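Citrate lyase, subunit 1 (PDB 6HXI) probably catalyses, as a subunit of ATP citrate lyase, the ATP-driven conversion of citrate and coenzyme A into acetyl-CoA and oxaloacetate. Local coordinates at residues 259-264 / 302-307; 274-279 / 319-324; 309-314 / 348-353. All blocks are in the same frame, centred on the assembly; numbering follows the deposited sequence.

Contact 1 (259-264 / 302-307); sequences GASLKL and YGEYSG. With NA (sodium ion), chain N; COA (coenzyme A), chain G.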
loop_
_atom_site.group_PDB
_atom_site.type_symbol
_atom_site.label_atom_id
_atom_site.label_comp_id
_atom_site.label_asym_id
_atom_site.label_seq_id
_atom_site.Cartn_x
_atom_site.Cartn_y
_atom_site.Cartn_z
ATOM N N GLY C 259 -39.900 10.738 -16.787
ATOM C CA GLY C 259 -40.590 11.912 -16.258
ATOM C C GLY C 259 -40.912 12.890 -17.374
ATOM O O GLY C 259 -41.860 13.672 -17.257
ATOM N N ALA C 260 -40.146 12.815 -18.491
ATOM C CA ALA C 260 -40.333 13.588 -19.732
ATOM C C ALA C 260 -41.602 13.109 -20.438
ATOM O O ALA C 260 -42.123 12.039 -20.122
ATOM C CB ALA C 260 -39.134 13.387 -20.669
ATOM N N SER C 261 -42.081 13.900 -21.406
ATOM C CA SER C 261 -43.291 13.602 -22.170
ATOM C C SER C 261 -42.964 13.331 -23.633
ATOM O O SER C 261 -42.195 14.074 -24.233
ATOM C CB SER C 261 -44.293 14.747 -22.053
ATOM O OG SER C 261 -45.518 14.416 -22.687
ATOM N N LEU C 262 -43.493 12.225 -24.171
ATOM C CA LEU C 262 -43.361 11.794 -25.559
ATOM C C LEU C 262 -44.761 11.278 -25.902
ATOM O O LEU C 262 -45.183 10.232 -25.386
ATOM C CB LEU C 262 -42.323 10.645 -25.728
ATOM C CG LEU C 262 -40.793 10.874 -25.460
ATOM C CD1 LEU C 262 -40.234 12.095 -26.177
ATOM C CD2 LEU C 262 -40.442 10.813 -23.988
ATOM N N LYS C 263 -45.515 12.058 -26.695
ATOM C CA LYS C 263 -46.889 11.739 -27.063
ATOM C C LYS C 263 -47.054 11.789 -28.572
ATOM O O LYS C 263 -46.563 12.710 -29.206
ATOM C CB LYS C 263 -47.886 12.693 -26.359
ATOM C CG LYS C 263 -47.819 12.670 -24.813
ATOM C CD LYS C 263 -48.880 13.530 -24.107
ATOM C CE LYS C 263 -50.142 12.751 -23.759
ATOM N NZ LYS C 263 -51.291 13.633 -23.391
ATOM N N LEU C 264 -47.715 10.787 -29.153
ATOM C CA LEU C 264 -47.994 10.724 -30.586
ATOM C C LEU C 264 -49.390 10.156 -30.853
ATOM O O LEU C 264 -49.743 9.095 -30.341
ATOM C CB LEU C 264 -46.913 9.926 -31.352
ATOM C CG LEU C 264 -47.192 9.592 -32.836
ATOM C CD1 LEU C 264 -47.216 10.853 -33.715
ATOM C CD2 LEU C 264 -46.201 8.588 -33.368
ATOM N N TYR C 302 -50.819 14.622 -34.375
ATOM C CA TYR C 302 -50.704 15.532 -33.243
ATOM C C TYR C 302 -49.696 14.857 -32.336
ATOM O O TYR C 302 -49.955 13.777 -31.807
ATOM C CB TYR C 302 -52.024 15.834 -32.480
ATOM C CG TYR C 302 -51.724 16.564 -31.190
ATOM C CD1 TYR C 302 -51.406 17.920 -31.194
ATOM C CD2 TYR C 302 -51.567 15.865 -29.994
ATOM C CE1 TYR C 302 -50.955 18.563 -30.043
ATOM C CE2 TYR C 302 -51.099 16.497 -28.839
ATOM C CZ TYR C 302 -50.831 17.855 -28.861
ATOM O OH TYR C 302 -50.415 18.492 -27.713
ATOM N N GLY C 303 -48.548 15.487 -32.200
ATOM C CA GLY C 303 -47.448 15.002 -31.379
ATOM C C GLY C 303 -46.930 16.076 -30.442
ATOM O O GLY C 303 -47.192 17.276 -30.635
ATOM N N GLU C 304 -46.151 15.639 -29.447
ATOM C CA GLU C 304 -45.612 16.482 -28.387
ATOM C C GLU C 304 -44.489 15.736 -27.654
ATOM O O GLU C 304 -44.617 14.552 -27.350
ATOM C CB GLU C 304 -46.770 16.770 -27.402
ATOM C CG GLU C 304 -46.504 17.793 -26.334
ATOM C CD GLU C 304 -46.074 17.209 -25.004
ATOM O OE1 GLU C 304 -46.924 16.647 -24.276
ATOM O OE2 GLU C 304 -44.870 17.316 -24.690
ATOM N N TYR C 305 -43.402 16.440 -27.381
ATOM C CA TYR C 305 -42.269 16.000 -26.565
ATOM C C TYR C 305 -41.867 17.199 -25.703
ATOM O O TYR C 305 -41.854 18.329 -26.187
ATOM C CB TYR C 305 -41.093 15.443 -27.396
ATOM C CG TYR C 305 -40.255 16.491 -28.088
ATOM C CD1 TYR C 305 -40.620 16.992 -29.336
ATOM C CD2 TYR C 305 -39.088 16.974 -27.506
ATOM C CE1 TYR C 305 -39.850 17.958 -29.977
ATOM C CE2 TYR C 305 -38.319 17.955 -28.128
ATOM C CZ TYR C 305 -38.699 18.437 -29.369
ATOM O OH TYR C 305 -37.948 19.406 -29.974
ATOM N N SER C 306 -41.631 16.978 -24.419
ATOM C CA SER C 306 -41.241 18.027 -23.476
ATOM C C SER C 306 -40.664 17.368 -22.238
ATOM O O SER C 306 -40.425 16.171 -22.250
ATOM C CB SER C 306 -42.447 18.889 -23.109
ATOM O OG SER C 306 -43.452 18.057 -22.556
ATOM N N GLY C 307 -40.437 18.141 -21.195
ATOM C CA GLY C 307 -39.902 17.622 -19.937
ATOM C C GLY C 307 -38.484 17.107 -20.035
ATOM O O GLY C 307 -38.121 16.141 -19.360
HETATM NA NA NA N . -43.732 10.280 -19.076
HETATM N N1A COA G . -31.979 2.466 -7.066
HETATM C C2A COA G . -33.299 2.582 -6.888
HETATM N N3A COA G . -34.106 3.593 -7.237
HETATM C C4A COA G . -33.408 4.603 -7.780
HETATM C C5A COA G . -32.045 4.631 -8.019
HETATM C C6A COA G . -31.313 3.479 -7.668
HETATM N N6A COA G . -30.015 3.325 -7.926
HETATM N N7A COA G . -31.657 5.872 -8.499
HETATM C C8A COA G . -32.774 6.551 -8.550
HETATM N N9A COA G . -33.875 5.850 -8.126
HETATM C C1B COA G . -35.253 6.327 -8.022
HETATM C C2B COA G . -35.457 7.572 -7.168
HETATM O O2B COA G . -35.521 7.240 -5.779
HETATM C C3B COA G . -36.803 8.063 -7.712
HETATM O O3B COA G . -37.912 7.322 -7.158
HETATM P P3B COA G . -39.388 7.911 -7.021
HETATM O O7A COA G . -39.786 8.407 -8.370
HETATM O O8A COA G . -40.225 6.786 -6.525
HETATM O O9A COA G . -39.306 9.002 -5.938
HETATM C C4B COA G . -36.783 7.642 -9.187
HETATM O O4B COA G . -35.726 6.668 -9.311
HETATM C C5B COA G . -36.578 8.762 -10.176
HETATM O O5B COA G . -35.516 9.598 -9.677
HETATM P P1A COA G . -35.605 11.228 -9.755
HETATM O O1A COA G . -34.304 11.916 -9.560
HETATM O O2A COA G . -36.717 11.783 -8.878
HETATM O O3A COA G . -36.063 11.278 -11.283
HETATM P P2A COA G . -36.241 12.308 -12.484
HETATM O O4A COA G . -34.983 12.402 -13.250
HETATM O O5A COA G . -37.347 11.730 -13.336
HETATM O O6A COA G . -36.657 13.736 -11.840
HETATM C CBP COA G . -38.387 15.372 -12.375
HETATM C CCP COA G . -38.028 14.101 -11.597
HETATM C CDP COA G . -39.844 15.733 -12.055
HETATM C CEP COA G . -37.472 16.548 -11.978
HETATM C CAP COA G . -38.223 15.087 -13.893
HETATM O OAP COA G . -38.820 13.853 -14.252
HETATM C C9P COA G . -38.699 16.173 -14.848
HETATM O O9P COA G . -37.979 17.148 -15.080
HETATM N N8P COA G . -39.905 15.997 -15.412
HETATM C C7P COA G . -40.533 16.995 -16.267
HETATM C C6P COA G . -41.786 17.550 -15.647
HETATM C C5P COA G . -42.503 18.511 -16.567
HETATM O O5P COA G . -42.425 18.392 -17.788
HETATM N N4P COA G . -43.190 19.489 -15.979
HETATM C C3P COA G . -43.846 20.556 -16.723
HETATM C C2P COA G . -42.891 21.661 -17.128
HETATM S S1P COA G . -43.932 22.961 -17.846
#
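The carboxylate of Glu304 is sandwiched between two serine hydroxyls that approach it from opposite sides of its plane. Ser261 OG, anti to its backbone N, donates to Glu304 OE1 (3.1 Å) from 29° out of that plane; Ser306 OG donates to Glu304 OE2 (2.7 Å) from beyond the other face. The bend of Glu304 at chi2 (-96°) brings the group round to both. Lys263 runs alongside Glu304 with CD 3.7 Å from Glu304 OE1, but its ammonium goes past to Gly274 O of the neighbouring succinyl-CoA ligase-type alpha chain. The Tyr302 ring makes an edge-to-face stack with Phe273 of that chain, its OH bonded to Ser283. On the other side of the strand pair the side chains of Leu262 and Tyr305 cross obliquely, Leu262 CD1 3.7 Å from Tyr305 CB. An alanine at Glu304 removes the carboxylate that both serine hydroxyls bond, and would probably loosen Ser306 beside the bound citrate. Behind the side chains the backbones run antiparallel at 174°, with Ser261–Ser306 and Lys263–Glu304 as hydrogen-bonded pairs. The shortest of the four backbone bonds, Lys263 N to Glu304 O (2.7 Å), arrives nearly along the C=O axis. At the coenzyme A end of the pair there is no room for a side chain at Gly307, where a CB would clash with Ala260 CA; Gly307 CA sits 3.4 Å from coenzyme A O5P, and its N bonds the citrate. Gly259 CA comes within 3.3 Å of coenzyme A OAP. Ala260 O binds sodium at 2.6 Å, together with the carbonyl oxygens of Asp255 and Thr258. A two-stranded antiparallel sheet presents its end to the coenzyme A and citrate site of the citrate-binding domain, related to succinyl-CoA synthetases.

Contact 2 (274-279 / 319-324); sequences WTMVAG and CTILDL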
loop_
_atom_site.group_PDB
_atom_site.type_symbol
_atom_site.label_atom_id
_atom_site.label_comp_id
_atom_site.label_asym_id
_atom_site.label_seq_id
_atom_site.Cartn_x
_atom_site.Cartn_y
_atom_site.Cartn_z
ATOM N N TRP C 274 -46.547 16.935 -41.302
ATOM C CA TRP C 274 -46.150 16.248 -40.082
ATOM C C TRP C 274 -45.527 17.239 -39.112
ATOM O O TRP C 274 -44.938 18.259 -39.520
ATOM C CB TRP C 274 -45.233 15.056 -40.366
ATOM C CG TRP C 274 -45.920 13.930 -41.074
ATOM C CD1 TRP C 274 -46.243 13.867 -42.399
ATOM C CD2 TRP C 274 -46.362 12.696 -40.493
ATOM N NE1 TRP C 274 -46.855 12.668 -42.681
ATOM C CE2 TRP C 274 -46.934 11.926 -41.531
ATOM C CE3 TRP C 274 -46.351 12.173 -39.191
ATOM C CZ2 TRP C 274 -47.491 10.667 -41.304
ATOM C CZ3 TRP C 274 -46.875 10.909 -38.974
ATOM C CH2 TRP C 274 -47.440 10.175 -40.019
ATOM N N THR C 275 -45.711 16.971 -37.827
ATOM C CA THR C 275 -45.204 17.866 -36.810
ATOM C C THR C 275 -44.425 17.156 -35.714
ATOM O O THR C 275 -44.787 16.053 -35.275
ATOM C CB THR C 275 -46.350 18.694 -36.194
ATOM O OG1 THR C 275 -47.349 17.821 -35.647
ATOM C CG2 THR C 275 -46.957 19.704 -37.171
ATOM N N MET C 276 -43.372 17.819 -35.244
ATOM C CA MET C 276 -42.585 17.366 -34.113
ATOM C C MET C 276 -42.325 18.600 -33.276
ATOM O O MET C 276 -41.265 19.225 -33.352
ATOM C CB MET C 276 -41.318 16.622 -34.526
ATOM C CG MET C 276 -40.607 16.024 -33.339
ATOM S SD MET C 276 -39.401 14.769 -33.776
ATOM C CE MET C 276 -38.458 15.640 -35.053
ATOM N N VAL C 277 -43.358 18.982 -32.529
ATOM C CA VAL C 277 -43.375 20.191 -31.707
ATOM C C VAL C 277 -43.087 19.879 -30.241
ATOM O O VAL C 277 -43.609 18.911 -29.687
ATOM C CB VAL C 277 -44.684 21.015 -31.904
ATOM C CG1 VAL C 277 -44.657 22.301 -31.091
ATOM C CG2 VAL C 277 -44.919 21.322 -33.382
ATOM N N ALA C 278 -42.230 20.697 -29.639
ATOM C CA ALA C 278 -41.883 20.597 -28.248
ATOM C C ALA C 278 -42.905 21.352 -27.387
ATOM O O ALA C 278 -43.205 22.524 -27.646
ATOM C CB ALA C 278 -40.500 21.155 -28.034
ATOM N N GLY C 279 -43.463 20.666 -26.400
ATOM C CA GLY C 279 -44.392 21.271 -25.449
ATOM C C GLY C 279 -45.860 21.062 -25.719
ATOM O O GLY C 279 -46.290 21.061 -26.874
ATOM N N CYS C 319 -37.443 8.691 -35.258
ATOM C CA CYS C 319 -37.402 7.495 -36.112
ATOM C C CYS C 319 -38.819 7.026 -36.418
ATOM O O CYS C 319 -39.094 6.624 -37.547
ATOM C CB CYS C 319 -36.591 6.379 -35.453
ATOM S SG CYS C 319 -34.798 6.533 -35.665
ATOM N N THR C 320 -39.716 7.091 -35.406
ATOM C CA THR C 320 -41.127 6.706 -35.520
ATOM C C THR C 320 -41.874 7.623 -36.495
ATOM O O THR C 320 -42.572 7.117 -37.374
ATOM C CB THR C 320 -41.795 6.656 -34.138
ATOM O OG1 THR C 320 -40.980 5.896 -33.260
ATOM C CG2 THR C 320 -43.186 6.043 -34.180
ATOM N N ILE C 321 -41.731 8.963 -36.326
ATOM C CA ILE C 321 -42.364 9.973 -37.187
ATOM C C ILE C 321 -41.862 9.815 -38.620
ATOM O O ILE C 321 -42.685 9.744 -39.537
ATOM C CB ILE C 321 -42.204 11.426 -36.634
ATOM C CG1 ILE C 321 -43.089 11.627 -35.373
ATOM C CG2 ILE C 321 -42.509 12.494 -37.727
ATOM C CD1 ILE C 321 -42.915 12.922 -34.654
ATOM N N LEU C 322 -40.522 9.692 -38.798
ATOM C CA LEU C 322 -39.898 9.514 -40.110
ATOM C C LEU C 322 -40.383 8.260 -40.794
ATOM O O LEU C 322 -40.735 8.326 -41.965
ATOM C CB LEU C 322 -38.366 9.542 -40.043
ATOM C CG LEU C 322 -37.746 10.889 -39.705
ATOM C CD1 LEU C 322 -36.334 10.728 -39.310
ATOM C CD2 LEU C 322 -37.876 11.873 -40.846
ATOM N N ASP C 323 -40.471 7.142 -40.052
ATOM C CA ASP C 323 -40.957 5.861 -40.571
ATOM C C ASP C 323 -42.318 6.020 -41.224
ATOM O O ASP C 323 -42.452 5.719 -42.403
ATOM C CB ASP C 323 -41.020 4.782 -39.464
ATOM C CG ASP C 323 -41.517 3.422 -39.932
ATOM O OD1 ASP C 323 -41.280 3.073 -41.112
ATOM O OD2 ASP C 323 -42.134 2.705 -39.120
ATOM N N LEU C 324 -43.305 6.526 -40.461
ATOM C CA LEU C 324 -44.696 6.743 -40.871
ATOM C C LEU C 324 -44.856 7.701 -42.058
ATOM O O LEU C 324 -45.780 7.541 -42.854
ATOM C CB LEU C 324 -45.514 7.250 -39.679
ATOM C CG LEU C 324 -45.782 6.257 -38.550
ATOM C CD1 LEU C 324 -46.023 6.995 -37.237
ATOM C CD2 LEU C 324 -46.953 5.349 -38.887
#
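Leu324 CB touches the tip of the Trp274 indole, 3.5 Å from Trp274 CH2, the closest approach here between side chains. The two side chains cross at about a right angle, and the six-membered ring also reaches the backbone of the helix, where Trp274 CZ2 is 3.9 Å from Leu324 O. One turn earlier, Ile321 slides past the indole in the opposite direction, its CG2 branch meeting Trp274 CE3 at 4.1 Å. The other branch of Ile321, extended at chi2 (173°), carries CD1 onward to the strand backbone, 3.7 Å from Thr275 O, and to Met276, whose CB is 4.0 Å away. Met276 crosses Ile321 obliquely; its CG and SD lie about as near to the same methyl. Ile321 therefore wedges between Trp274 and Met276, two side chains that point toward the helix, while Thr275 between them points away from it, to Ile290 of helix 280-292.

The second shell ties the strand backbone and flanks the side chains. Trp274 and Met276 are tied to Leu337 by the backbone bonds of the parallel sheet, with strand 273-275 at its edge within the chain, and Trp274 NE1 has a weak bond to Gly271 O. Met276 also leans on Val355 of helix 348-361, whereas Leu324 reaches Glu247 of helix 246-256. Helix 311-325 so covers one side of this edge strand and helix 280-292 the other, and the path from strand 273-275 to its parallel neighbour 334-338 includes both helices, as in a three-layer alpha/beta/alpha sandwich.

No hydrogen bond passes between the segments, and all five touching residues are buried. Cohesion consequently rests on apolar van der Waals contact and exclusion of water, with the indole, two aliphatic side chains and a thioether fitted by shape rather than by charge.

Contact 3 (309-314 / 348-353); sequences PNTEET and VAKTFK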
loop_
_atom_site.group_PDB
_atom_site.type_symbol
_atom_site.label_atom_id
_atom_site.label_comp_id
_atom_site.label_asym_id
_atom_site.label_seq_id
_atom_site.Cartn_x
_atom_site.Cartn_y
_atom_site.Cartn_z
ATOM N N PRO C 309 -36.481 15.409 -22.599
ATOM C CA PRO C 309 -36.148 14.011 -22.926
ATOM C C PRO C 309 -34.706 13.885 -23.412
ATOM O O PRO C 309 -34.198 14.818 -24.034
ATOM C CB PRO C 309 -37.147 13.651 -24.033
ATOM C CG PRO C 309 -37.573 14.930 -24.635
ATOM C CD PRO C 309 -37.340 16.031 -23.642
ATOM N N ASN C 310 -34.036 12.737 -23.132
ATOM C CA ASN C 310 -32.661 12.525 -23.575
ATOM C C ASN C 310 -32.567 12.252 -25.082
ATOM O O ASN C 310 -33.589 12.060 -25.744
ATOM C CB ASN C 310 -31.953 11.430 -22.750
ATOM C CG ASN C 310 -32.572 10.050 -22.812
ATOM O OD1 ASN C 310 -32.915 9.524 -23.879
ATOM N ND2 ASN C 310 -32.659 9.399 -21.659
ATOM N N THR C 311 -31.328 12.235 -25.613
ATOM C CA THR C 311 -31.004 11.981 -27.021
ATOM C C THR C 311 -31.630 10.684 -27.564
ATOM O O THR C 311 -32.203 10.695 -28.644
ATOM C CB THR C 311 -29.479 12.012 -27.198
ATOM O OG1 THR C 311 -29.024 13.295 -26.807
ATOM C CG2 THR C 311 -29.039 11.728 -28.635
ATOM N N GLU C 312 -31.503 9.587 -26.817
ATOM C CA GLU C 312 -32.026 8.266 -27.161
ATOM C C GLU C 312 -33.541 8.311 -27.294
ATOM O O GLU C 312 -34.066 7.791 -28.277
ATOM C CB GLU C 312 -31.571 7.241 -26.107
ATOM C CG GLU C 312 -32.048 5.813 -26.301
ATOM C CD GLU C 312 -31.872 4.979 -25.045
ATOM O OE1 GLU C 312 -32.891 4.644 -24.399
ATOM O OE2 GLU C 312 -30.708 4.723 -24.664
ATOM N N GLU C 313 -34.241 8.958 -26.337
ATOM C CA GLU C 313 -35.705 9.081 -26.379
ATOM C C GLU C 313 -36.172 9.865 -27.604
ATOM O O GLU C 313 -37.075 9.399 -28.304
ATOM C CB GLU C 313 -36.261 9.693 -25.089
ATOM C CG GLU C 313 -36.114 8.758 -23.895
ATOM C CD GLU C 313 -36.255 9.365 -22.513
ATOM O OE1 GLU C 313 -36.257 10.611 -22.386
ATOM O OE2 GLU C 313 -36.339 8.580 -21.543
ATOM N N THR C 314 -35.517 11.014 -27.901
ATOM C CA THR C 314 -35.867 11.862 -29.050
ATOM C C THR C 314 -35.521 11.170 -30.351
ATOM O O THR C 314 -36.213 11.369 -31.350
ATOM C CB THR C 314 -35.254 13.276 -28.945
ATOM O OG1 THR C 314 -33.826 13.175 -29.014
ATOM C CG2 THR C 314 -35.666 14.002 -27.683
ATOM N N VAL C 348 -31.856 21.778 -26.013
ATOM C CA VAL C 348 -32.044 21.760 -27.472
ATOM C C VAL C 348 -30.912 20.993 -28.188
ATOM O O VAL C 348 -31.152 20.384 -29.232
ATOM C CB VAL C 348 -32.263 23.190 -28.040
ATOM C CG1 VAL C 348 -32.555 23.162 -29.546
ATOM C CG2 VAL C 348 -33.380 23.919 -27.290
ATOM N N ALA C 349 -29.693 21.012 -27.618
ATOM C CA ALA C 349 -28.529 20.329 -28.172
ATOM C C ALA C 349 -28.699 18.826 -28.118
ATOM O O ALA C 349 -28.427 18.161 -29.118
ATOM C CB ALA C 349 -27.270 20.732 -27.427
ATOM N N LYS C 350 -29.102 18.285 -26.937
ATOM C CA LYS C 350 -29.309 16.845 -26.680
ATOM C C LYS C 350 -30.502 16.304 -27.465
ATOM O O LYS C 350 -30.400 15.227 -28.058
ATOM C CB LYS C 350 -29.516 16.561 -25.172
ATOM C CG LYS C 350 -28.313 16.855 -24.299
ATOM C CD LYS C 350 -28.612 16.549 -22.839
ATOM C CE LYS C 350 -27.503 17.046 -21.946
ATOM N NZ LYS C 350 -27.803 16.817 -20.508
ATOM N N THR C 351 -31.643 17.046 -27.457
ATOM C CA THR C 351 -32.856 16.641 -28.183
ATOM C C THR C 351 -32.607 16.667 -29.696
ATOM O O THR C 351 -32.865 15.655 -30.359
ATOM C CB THR C 351 -34.102 17.450 -27.777
ATOM O OG1 THR C 351 -33.929 18.821 -28.103
ATOM C CG2 THR C 351 -34.481 17.275 -26.322
ATOM N N PHE C 352 -32.064 17.803 -30.235
ATOM C CA PHE C 352 -31.779 17.912 -31.669
ATOM C C PHE C 352 -30.673 16.966 -32.113
ATOM O O PHE C 352 -30.670 16.599 -33.278
ATOM C CB PHE C 352 -31.520 19.359 -32.117
ATOM C CG PHE C 352 -32.768 20.198 -32.313
ATOM C CD1 PHE C 352 -34.010 19.759 -31.852
ATOM C CD2 PHE C 352 -32.701 21.430 -32.948
ATOM C CE1 PHE C 352 -35.153 20.531 -32.025
ATOM C CE2 PHE C 352 -33.850 22.201 -33.124
ATOM C CZ PHE C 352 -35.069 21.741 -32.670
ATOM N N LYS C 353 -29.805 16.491 -31.196
ATOM C CA LYS C 353 -28.802 15.482 -31.541
ATOM C C LYS C 353 -29.512 14.173 -31.914
ATOM O O LYS C 353 -29.088 13.520 -32.859
ATOM C CB LYS C 353 -27.787 15.248 -30.404
ATOM C CG LYS C 353 -26.762 14.167 -30.724
ATOM C CD LYS C 353 -25.490 14.296 -29.926
ATOM C CE LYS C 353 -24.343 13.584 -30.609
ATOM N NZ LYS C 353 -24.333 12.125 -30.332
#
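Two helices of the citrate-binding domain meet here at their N-terminal turns, helix 311-325 starting with a capping box. Asn310 OD1 accepts from Glu313 N (2.8 Å), nearly along its C=O axis, and Glu313 OE1 takes the Asn310 N–H in return from above the carboxylate plane. With that turn fixed, Thr311 reaches the second helix from the side, while Thr314, one turn on, directs its CB toward it. Thr311 holds OG1 beside its backbone N (chi1 -60°) and donates to Lys350 O at 2.7 Å, the donor lying 34° above the carbonyl plane. Its CG2, on the other branch, crosses obliquely to Lys353, reaching CG at 3.9 Å. Thr314 and Thr351 stand at about a right angle, methyl to methyl, with 3.7 Å between Thr314 CG2 and Thr351 CG2. Both keep the hydroxyl in the crowded position between N and carbonyl carbon; Thr351 thereby bonds Asp347 O, just before the helix, and leaves its methyl to face the partner. That methyl also lies 3.4 Å from Pro309 O, and Pro309 CD packs obliquely against it. The close meeting of the backbones, with the CA atoms of Thr311 and Thr351 5.1 Å apart, suits these small side chains. Beyond the interface Glu312 forms a salt bridge to Lys496 of the neighbouring alpha chain. Thr314 OG1 sits between two carbonyl oxygens, Thr311 O and Thr351 O, each 3.0 Å away.

Overall arrangement
Of the paired segments, counted from the N terminus, 259-264 comes first, then 274-279, before 302-307 returns to close contact 1 across a 37-residue loop containing helix 280-292. Next comes 309-314, then 319-324, which closes contact 2. Contacts 1 and 2 therefore cross, as do contacts 2 and 3; contact 3, closed last by 348-353, follows contact 1 in series. None nests within another. Contact 1 forms the two-stranded sheet, contact 2 joins helix 311-325 to the edge of the parallel sheet, and contact 3 joins that helix to helix 348-361. Tyr305 bridges all three sites: its O lies 2.8 Å from Gly279 N, probably hydrogen-bonded, its ring packs on Ala278 and its hydroxyl end on Phe352.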